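Aminopentol aminotransferase (Sphingopyxis macrogoltabida, PDB 6HBS) catalyses the pyridoxal-phosphate-dependent deamination of aminopentol, the hydrolysed form of fumonisin B1, to its 2-keto product, with pyruvate as the preferred amino acceptor. Local coordinates at residues V96-A101 against A296-T301; Y58-G63 against G235-R240; S72-A77 against N262-S267. All blocks are in the same frame, centred on the assembly; numbering follows the deposited sequence.

The three contacts lie within the class-III aminotransferase region of one chain and interlock along the sequence, each pair crossing. Contacts 1 and 3, their centres about 10 Å apart, meet through helix 292-307, whose residues 296-301 face helix 94-105 in contact 1 while Ala297 and Thr301 pack on Tyr264 and Ile74 of contact 3. Contact 2 stands apart, its centre about 18 Å from that of contact 1 and 14 Å from that of contact 3. Its Gly63 lies about 8 Å from a bound pyridoxal phosphate and about 4 Å from the side chain of Lys258, by similarity the lysine that carries it. The side chain of Tyr264 in contact 3 is about 12 Å from a bound pyridoxal phosphate. All three contacts also touch the second subunit.

Contact 1. Residues V96-A101 against A296-T301; sequences VNLAEA and AAAIET
Leu98 of helix 94-105 and Ile299 of helix 292-307 make an apolar helix-helix contact beside the subunit interface, with Ala298 as its third main member. The axes of the two short segments approach to 9.5 Å and run in broadly the same direction, at 33° to one another, and the backbones come nearest at Leu98 and Ile299. The Ile299 side chain reaches across at the level of Leu98: its CG1 lies 3.8 Å from Leu98 CB, and its terminal CD1 carries on along the other helix to rest 3.9 Å from Asn97 CB. This reach depends on CG1 standing anti to the carbonyl carbon (chi1 -73°) with CD1 extended beyond it (chi2 170°). The Leu98 side chain, its CG anti to the backbone N, crosses that of Ile299 obliquely, the Leu98 CD1 branch passing beside Ile299 CG1 to meet Ala298 CB at 3.7 Å. In the class-III aminotransferase fold seen here, these helices pack beside the mixed seven-stranded sheet; Leu98 also touches Phe114 on the edge strand 111-115, as well as Met295 and Leu302 of helix 292-307. Cutting Ile299 back to an alanine takes away CG1, CG2 and CD1 and would probably open a gap against Leu98 CB and Asn97 CB, with the leucine side chain less firmly fixed. Nothing polar joins the two segments, and the hydroxyl of Thr301 turns back to its own helix, where OG1 donates to Ala297 O at 2.8 Å from above the carbonyl plane. Glu100 forms a salt bridge with Arg13 of the second subunit, whose Val17 packs on Ala99.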
loop_
_atom_site.group_PDB
_atom_site.type_symbol
_atom_site.label_atom_id
_atom_site.label_comp_id
_atom_site.label_asym_id
_atom_site.label_seq_id
_atom_site.Cartn_x
_atom_site.Cartn_y
_atom_site.Cartn_z
ATOM N N VAL A 96 -11.962 -8.469 12.826
ATOM C CA VAL A 96 -11.936 -8.695 14.259
ATOM C C VAL A 96 -11.234 -10.024 14.558
ATOM O O VAL A 96 -10.385 -10.081 15.466
ATOM C CB VAL A 96 -13.340 -8.618 14.902
ATOM C CG1 VAL A 96 -13.269 -8.869 16.407
ATOM C CG2 VAL A 96 -13.998 -7.281 14.619
ATOM N N ASN A 97 -11.566 -11.072 13.804
ATOM C CA ASN A 97 -10.962 -12.393 13.963
ATOM C C ASN A 97 -9.450 -12.325 13.697
ATOM O O ASN A 97 -8.675 -12.945 14.412
ATOM C CB ASN A 97 -11.618 -13.432 13.062
ATOM C CG ASN A 97 -13.075 -13.610 13.430
ATOM O OD1 ASN A 97 -13.879 -12.719 13.240
ATOM N ND2 ASN A 97 -13.400 -14.719 14.040
ATOM N N LEU A 98 -9.056 -11.586 12.660
ATOM C CA LEU A 98 -7.629 -11.458 12.326
ATOM C C LEU A 98 -6.886 -10.727 13.457
ATOM O O LEU A 98 -5.830 -11.201 13.885
ATOM C CB LEU A 98 -7.461 -10.748 10.986
ATOM C CG LEU A 98 -6.031 -10.397 10.603
ATOM C CD1 LEU A 98 -5.167 -11.640 10.461
ATOM C CD2 LEU A 98 -6.025 -9.560 9.352
ATOM N N ALA A 99 -7.430 -9.614 13.956
ATOM C CA ALA A 99 -6.768 -8.866 15.008
ATOM C C ALA A 99 -6.641 -9.734 16.260
ATOM O O ALA A 99 -5.604 -9.708 16.913
ATOM C CB ALA A 99 -7.478 -7.579 15.300
ATOM N N GLU A 100 -7.690 -10.506 16.579
ATOM C CA GLU A 100 -7.633 -11.445 17.724
ATOM C C GLU A 100 -6.506 -12.457 17.514
ATOM O O GLU A 100 -5.731 -12.726 18.424
ATOM C CB GLU A 100 -8.957 -12.176 17.945
ATOM C CG GLU A 100 -10.005 -11.277 18.552
ATOM C CD GLU A 100 -11.442 -11.796 18.547
ATOM O OE1 GLU A 100 -11.740 -12.737 17.771
ATOM O OE2 GLU A 100 -12.253 -11.237 19.315
ATOM N N ALA A 101 -6.432 -13.028 16.319
ATOM C CA ALA A 101 -5.438 -14.081 16.062
ATOM C C ALA A 101 -4.024 -13.494 16.181
ATOM O O ALA A 101 -3.129 -14.095 16.814
ATOM C CB ALA A 101 -5.665 -14.730 14.731
ATOM N N ALA A 296 -8.575 -12.714 5.082
ATOM C CA ALA A 296 -8.931 -14.142 5.110
ATOM C C ALA A 296 -7.685 -15.006 4.862
ATOM O O ALA A 296 -7.460 -16.047 5.539
ATOM C CB ALA A 296 -10.029 -14.423 4.090
ATOM N N ALA A 297 -6.889 -14.609 3.872
ATOM C CA ALA A 297 -5.606 -15.287 3.627
ATOM C C ALA A 297 -4.685 -15.227 4.861
ATOM O O ALA A 297 -4.016 -16.214 5.191
ATOM C CB ALA A 297 -4.943 -14.709 2.422
ATOM N N ALA A 298 -4.670 -14.090 5.565
ATOM C CA ALA A 298 -3.788 -13.922 6.699
ATOM C C ALA A 298 -4.266 -14.828 7.836
ATOM O O ALA A 298 -3.450 -15.436 8.526
ATOM C CB ALA A 298 -3.742 -12.462 7.127
ATOM N N ILE A 299 -5.591 -14.906 8.047
ATOM C CA ILE A 299 -6.112 -15.757 9.112
ATOM C C ILE A 299 -5.642 -17.197 8.866
ATOM O O ILE A 299 -5.273 -17.893 9.799
ATOM C CB ILE A 299 -7.642 -15.631 9.236
ATOM C CG1 ILE A 299 -8.017 -14.280 9.851
ATOM C CG2 ILE A 299 -8.253 -16.773 10.014
ATOM C CD1 ILE A 299 -9.512 -13.980 9.781
ATOM N N GLU A 300 -5.721 -17.667 7.630
ATOM C CA GLU A 300 -5.388 -19.057 7.359
ATOM C C GLU A 300 -3.863 -19.290 7.423
ATOM O O GLU A 300 -3.415 -20.307 7.907
ATOM C CB GLU A 300 -5.959 -19.445 6.010
ATOM C CG GLU A 300 -5.720 -20.889 5.620
ATOM C CD GLU A 300 -6.388 -21.927 6.501
ATOM O OE1 GLU A 300 -7.106 -21.563 7.400
ATOM O OE2 GLU A 300 -6.136 -23.104 6.282
ATOM N N THR A 301 -3.075 -18.359 6.877
ATOM C CA THR A 301 -1.616 -18.375 7.009
ATOM C C THR A 301 -1.214 -18.393 8.490
ATOM O O THR A 301 -0.414 -19.236 8.891
ATOM C CB THR A 301 -0.995 -17.183 6.280
ATOM O OG1 THR A 301 -1.389 -17.201 4.910
ATOM C CG2 THR A 301 0.509 -17.191 6.396
#

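Contact 2. Residues Y58-G63 against G235-R240; sequences YMCAYG and GFRVAR
The guanidinium of Arg237 grips the carbonyl oxygen of Gly63 end-on with both terminal nitrogens, so that a single backbone acceptor takes two bonds. Arg237 NH1 and NH2 each lie 3.0 Å from Gly63 O, and neither bond is straight (about 145° at hydrogen), as expected when two N-H groups share one acceptor. The oxygen sits at the edge of the guanidinium, in its plane. On the acceptor side the two donors differ: NH1 lies in the carbonyl plane, on a lone pair, whereas NH2 is tilted from that plane. The remaining donor, NE, bonds to Leu380 O, so backbone oxygens from two places fix the rotation of the group. Arg237 reaches the loop because its chain is fully extended from CG to NE (chi3 -178°). Cys60 supplies the packing next to this grip: its CB is 3.6 Å from Arg237 NH2, and SG lies slightly farther from the same nitrogen. Gly63 has positive phi, at backbone angles that would jam a CB against the preceding carbonyl oxygen. Its N bonds back to Cys60 O within a tightly curled loop that also meets the second subunit, where Thr89 OG1 of that subunit is hydrogen-bonded to Ala61 N. The contact thus ties the loop after strand 54-57 to the one after strand 226-230, close to Lys258, which by similarity carries the cofactor. The buried cation is met by the neutral carbonyls of Gly63 and Leu380, whose dipoles probably help to stabilise its charge, while the charge is likely to polarise the Gly63 carbonyl further.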
loop_
_atom_site.group_PDB
_atom_site.type_symbol
_atom_site.label_atom_id
_atom_site.label_comp_id
_atom_site.label_asym_id
_atom_site.label_seq_id
_atom_site.Cartn_x
_atom_site.Cartn_y
_atom_site.Cartn_z
ATOM N N TYR A 58 14.939 -19.076 -4.610
ATOM C CA TYR A 58 15.470 -18.776 -3.273
ATOM C C TYR A 58 15.228 -17.307 -2.900
ATOM O O TYR A 58 15.702 -16.867 -1.866
ATOM C CB TYR A 58 16.939 -19.222 -3.128
ATOM C CG TYR A 58 17.037 -20.722 -3.098
ATOM C CD1 TYR A 58 16.761 -21.416 -1.934
ATOM C CD2 TYR A 58 17.244 -21.449 -4.249
ATOM C CE1 TYR A 58 16.776 -22.806 -1.897
ATOM C CE2 TYR A 58 17.232 -22.838 -4.243
ATOM C CZ TYR A 58 17.037 -23.520 -3.052
ATOM O OH TYR A 58 17.008 -24.883 -3.005
ATOM N N MET A 59 14.434 -16.574 -3.688
ATOM C CA MET A 59 13.975 -15.238 -3.245
ATOM C C MET A 59 12.627 -15.321 -2.528
ATOM O O MET A 59 12.288 -14.440 -1.752
ATOM C CB MET A 59 13.826 -14.265 -4.408
ATOM C CG MET A 59 15.076 -13.974 -5.147
ATOM S SD MET A 59 16.530 -13.915 -4.106
ATOM C CE MET A 59 16.255 -12.517 -3.041
ATOM N N CYS A 60 11.862 -16.381 -2.770
ATOM C CA CYS A 60 10.475 -16.487 -2.234
ATOM C C CYS A 60 9.748 -15.137 -2.437
ATOM O O CYS A 60 9.125 -14.587 -1.532
ATOM C CB CYS A 60 10.430 -16.833 -0.758
ATOM S SG CYS A 60 11.128 -18.447 -0.333
ATOM N N ALA A 61 9.837 -14.624 -3.655
ATOM C CA ALA A 61 9.138 -13.391 -4.057
ATOM C C ALA A 61 9.621 -12.193 -3.212
ATOM O O ALA A 61 8.889 -11.229 -3.037
ATOM C CB ALA A 61 7.645 -13.631 -3.926
ATOM N N TYR A 62 10.860 -12.274 -2.699
ATOM C CA TYR A 62 11.527 -11.283 -1.811
ATOM C C TYR A 62 10.859 -11.256 -0.449
ATOM O O TYR A 62 10.828 -10.242 0.198
ATOM C CB TYR A 62 11.583 -9.880 -2.433
ATOM C CG TYR A 62 12.675 -9.724 -3.452
ATOM C CD1 TYR A 62 12.494 -10.084 -4.776
ATOM C CD2 TYR A 62 13.901 -9.201 -3.087
ATOM C CE1 TYR A 62 13.516 -9.948 -5.706
ATOM C CE2 TYR A 62 14.923 -9.029 -4.004
ATOM C CZ TYR A 62 14.726 -9.399 -5.317
ATOM O OH TYR A 62 15.756 -9.230 -6.192
ATOM N N GLY A 63 10.379 -12.431 -0.023
ATOM C CA GLY A 63 9.882 -12.680 1.300
ATOM C C GLY A 63 8.483 -13.285 1.339
ATOM O O GLY A 63 8.232 -14.187 2.128
ATOM N N GLY A 235 9.894 -11.618 9.996
ATOM C CA GLY A 235 8.777 -12.113 10.743
ATOM C C GLY A 235 8.328 -13.481 10.210
ATOM O O GLY A 235 8.235 -13.690 9.004
ATOM N N PHE A 236 8.186 -14.425 11.142
ATOM C CA PHE A 236 7.713 -15.786 10.959
ATOM C C PHE A 236 8.730 -16.694 10.264
ATOM O O PHE A 236 8.421 -17.874 10.050
ATOM C CB PHE A 236 6.372 -15.833 10.223
ATOM C CG PHE A 236 5.301 -15.162 11.023
ATOM C CD1 PHE A 236 5.035 -15.584 12.305
ATOM C CD2 PHE A 236 4.544 -14.130 10.487
ATOM C CE1 PHE A 236 4.036 -14.982 13.043
ATOM C CE2 PHE A 236 3.532 -13.548 11.232
ATOM C CZ PHE A 236 3.283 -13.969 12.497
ATOM N N ARG A 237 9.934 -16.204 9.976
ATOM C CA ARG A 237 11.017 -17.105 9.576
ATOM C C ARG A 237 12.061 -17.239 10.715
ATOM O O ARG A 237 12.954 -18.077 10.640
ATOM C CB ARG A 237 11.634 -16.665 8.246
ATOM C CG ARG A 237 10.882 -17.118 7.004
ATOM C CD ARG A 237 11.684 -16.776 5.768
ATOM N NE ARG A 237 11.011 -17.143 4.550
ATOM C CZ ARG A 237 10.150 -16.357 3.899
ATOM N NH1 ARG A 237 9.796 -15.198 4.443
ATOM N NH2 ARG A 237 9.659 -16.736 2.721
ATOM N N VAL A 238 11.939 -16.444 11.777
ATOM C CA VAL A 238 12.803 -16.568 12.960
ATOM C C VAL A 238 12.044 -17.327 14.061
ATOM O O VAL A 238 12.601 -18.185 14.727
ATOM C CB VAL A 238 13.315 -15.192 13.435
ATOM C CG1 VAL A 238 14.041 -15.285 14.773
ATOM C CG2 VAL A 238 14.204 -14.547 12.393
ATOM N N ALA A 239 10.768 -17.010 14.250
ATOM C CA ALA A 239 9.964 -17.554 15.307
ATOM C C ALA A 239 8.482 -17.393 14.943
ATOM O O ALA A 239 8.184 -16.745 13.924
ATOM C CB ALA A 239 10.296 -16.834 16.602
ATOM N N ARG A 240 7.592 -17.947 15.789
ATOM C CA ARG A 240 6.121 -17.838 15.636
ATOM C C ARG A 240 5.607 -16.588 16.381
ATOM O O ARG A 240 4.399 -16.357 16.553
ATOM C CB ARG A 240 5.447 -19.130 16.122
ATOM C CG ARG A 240 5.696 -20.328 15.213
ATOM C CD ARG A 240 5.133 -21.635 15.747
ATOM N NE ARG A 240 5.185 -22.721 14.765
ATOM C CZ ARG A 240 6.251 -23.500 14.547
ATOM N NH1 ARG A 240 7.343 -23.319 15.270
ATOM N NH2 ARG A 240 6.247 -24.388 13.567
#

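Contact 3. Residues S72-A77 against N262-S267; sequences SEIEAA and NGYPIS
Residues 72-77 form the start of helix 72-82, and the loop 262-267 passes beside them on its way into strand 267-271; the backbones are nearest at Ile74 and Asn262, whose CA atoms are 7.7 Å apart. Asn262 has left-handed backbone angles, and Gly263 follows at positive phi, where a CB would be jammed against the preceding carbonyl oxygen. From this bend Tyr264 projects to Glu75, and its hydroxyl donates a short 2.6 Å bond from OH to Glu75 OE1, on the syn side of the carboxylate. Glu75 folds back at chi2 (-49°), which brings the carboxylate to the ring edge, the two planes 27° apart. Its other oxygen, OE2, accepts from a water at 2.7 Å, and the same water accepts from Asn262 ND2 at 2.9 Å, so the carboxylate meets Tyr264 directly and Asn262 through the water. Ile74 lays CD1 3.7 Å from Asn262 CB, the two side chains crossing at about a right angle. The Asn262 amide itself is held by backbone: OD1 accepts from Leu67 N and ND2 donates to Gly68 O. Arg82 of the second subunit packs on both Glu75 and Tyr264. The contact joins helix 72-82 to the loop that follows strand 253-256 and Lys258, the expected cofactor lysine, at the dimer interface of this class-III, pyridoxal-phosphate-dependent aminotransferase.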
loop_
_atom_site.group_PDB
_atom_site.type_symbol
_atom_site.label_atom_id
_atom_site.label_comp_id
_atom_site.label_asym_id
_atom_site.label_seq_id
_atom_site.Cartn_x
_atom_site.Cartn_y
_atom_site.Cartn_z
ATOM N N SER A 72 -2.665 -24.565 -1.226
ATOM C CA SER A 72 -4.038 -24.850 -1.561
ATOM C C SER A 72 -4.997 -24.461 -0.423
ATOM O O SER A 72 -6.113 -23.996 -0.703
ATOM C CB SER A 72 -4.159 -26.322 -1.949
ATOM O OG SER A 72 -4.076 -27.085 -0.765
ATOM N N GLU A 73 -4.572 -24.574 0.851
ATOM C CA GLU A 73 -5.400 -24.196 1.963
ATOM C C GLU A 73 -5.605 -22.660 2.031
ATOM O O GLU A 73 -6.699 -22.162 2.316
ATOM C CB GLU A 73 -4.814 -24.726 3.256
ATOM C CG GLU A 73 -4.641 -26.247 3.290
ATOM C CD GLU A 73 -3.706 -26.633 4.425
ATOM O OE1 GLU A 73 -4.207 -26.965 5.496
ATOM O OE2 GLU A 73 -2.477 -26.511 4.260
ATOM N N ILE A 74 -4.563 -21.890 1.759
ATOM C CA ILE A 74 -4.701 -20.443 1.804
ATOM C C ILE A 74 -5.554 -19.983 0.605
ATOM O O ILE A 74 -6.414 -19.090 0.794
ATOM C CB ILE A 74 -3.314 -19.780 1.878
ATOM C CG1 ILE A 74 -2.639 -20.164 3.203
ATOM C CG2 ILE A 74 -3.409 -18.259 1.682
ATOM C CD1 ILE A 74 -1.148 -20.204 3.135
ATOM N N GLU A 75 -5.366 -20.601 -0.577
ATOM C CA GLU A 75 -6.125 -20.234 -1.737
ATOM C C GLU A 75 -7.596 -20.597 -1.517
ATOM O O GLU A 75 -8.446 -19.806 -1.968
ATOM C CB GLU A 75 -5.611 -20.887 -3.020
ATOM C CG GLU A 75 -4.232 -20.406 -3.420
ATOM C CD GLU A 75 -4.051 -18.888 -3.434
ATOM O OE1 GLU A 75 -5.018 -18.194 -3.784
ATOM O OE2 GLU A 75 -2.955 -18.410 -3.067
ATOM N N ALA A 76 -7.866 -21.706 -0.793
ATOM C CA ALA A 76 -9.252 -22.089 -0.381
ATOM C C ALA A 76 -9.882 -21.041 0.556
ATOM O O ALA A 76 -11.050 -20.690 0.390
ATOM C CB ALA A 76 -9.281 -23.465 0.247
ATOM N N ALA A 77 -9.114 -20.544 1.534
ATOM C CA ALA A 77 -9.623 -19.553 2.466
ATOM C C ALA A 77 -9.910 -18.248 1.727
ATOM O O ALA A 77 -10.934 -17.607 2.014
ATOM C CB ALA A 77 -8.672 -19.332 3.619
ATOM N N ASN A 262 0.936 -15.072 2.969
ATOM C CA ASN A 262 1.566 -15.922 1.987
ATOM C C ASN A 262 1.515 -15.320 0.569
ATOM O O ASN A 262 1.434 -16.047 -0.413
ATOM C CB ASN A 262 0.969 -17.341 1.964
ATOM C CG ASN A 262 1.894 -18.316 1.273
ATOM O OD1 ASN A 262 3.098 -18.270 1.531
ATOM N ND2 ASN A 262 1.360 -19.180 0.402
ATOM N N GLY A 263 1.610 -13.988 0.448
ATOM C CA GLY A 263 1.647 -13.341 -0.873
ATOM C C GLY A 263 0.501 -12.355 -1.075
ATOM O O GLY A 263 0.612 -11.487 -1.904
ATOM N N TYR A 264 -0.610 -12.527 -0.358
ATOM C CA TYR A 264 -1.702 -11.517 -0.376
ATOM C C TYR A 264 -1.206 -10.216 0.274
ATOM O O TYR A 264 -0.410 -10.238 1.206
ATOM C CB TYR A 264 -2.951 -12.101 0.279
ATOM C CG TYR A 264 -3.679 -13.082 -0.611
ATOM C CD1 TYR A 264 -3.300 -14.408 -0.675
ATOM C CD2 TYR A 264 -4.711 -12.669 -1.442
ATOM C CE1 TYR A 264 -3.928 -15.310 -1.519
ATOM C CE2 TYR A 264 -5.376 -13.562 -2.268
ATOM C CZ TYR A 264 -4.979 -14.889 -2.306
ATOM O OH TYR A 264 -5.606 -15.768 -3.146
ATOM N N PRO A 265 -1.627 -9.029 -0.235
ATOM C CA PRO A 265 -1.058 -7.751 0.200
ATOM C C PRO A 265 -1.733 -7.263 1.474
ATOM O O PRO A 265 -2.891 -6.771 1.448
ATOM C CB PRO A 265 -1.338 -6.841 -0.996
ATOM C CG PRO A 265 -2.663 -7.365 -1.538
ATOM C CD PRO A 265 -2.626 -8.866 -1.303
ATOM N N ILE A 266 -0.986 -7.367 2.577
ATOM C CA ILE A 266 -1.420 -6.904 3.857
ATOM C C ILE A 266 -0.171 -6.796 4.759
ATOM O O ILE A 266 0.742 -7.632 4.694
ATOM C CB ILE A 266 -2.509 -7.794 4.478
ATOM C CG1 ILE A 266 -2.978 -7.253 5.829
ATOM C CG2 ILE A 266 -2.071 -9.258 4.581
ATOM C CD1 ILE A 266 -4.277 -7.839 6.311
ATOM N N SER A 267 -0.166 -5.747 5.574
ATOM C CA SER A 267 0.922 -5.430 6.549
ATOM C C SER A 267 0.248 -5.020 7.847
ATOM O O SER A 267 -0.979 -4.815 7.883
ATOM C CB SER A 267 1.870 -4.358 6.008
ATOM O OG SER A 267 2.503 -4.790 4.800
HETATM O O HOH W 1 -0.982 -19.291 -1.368
#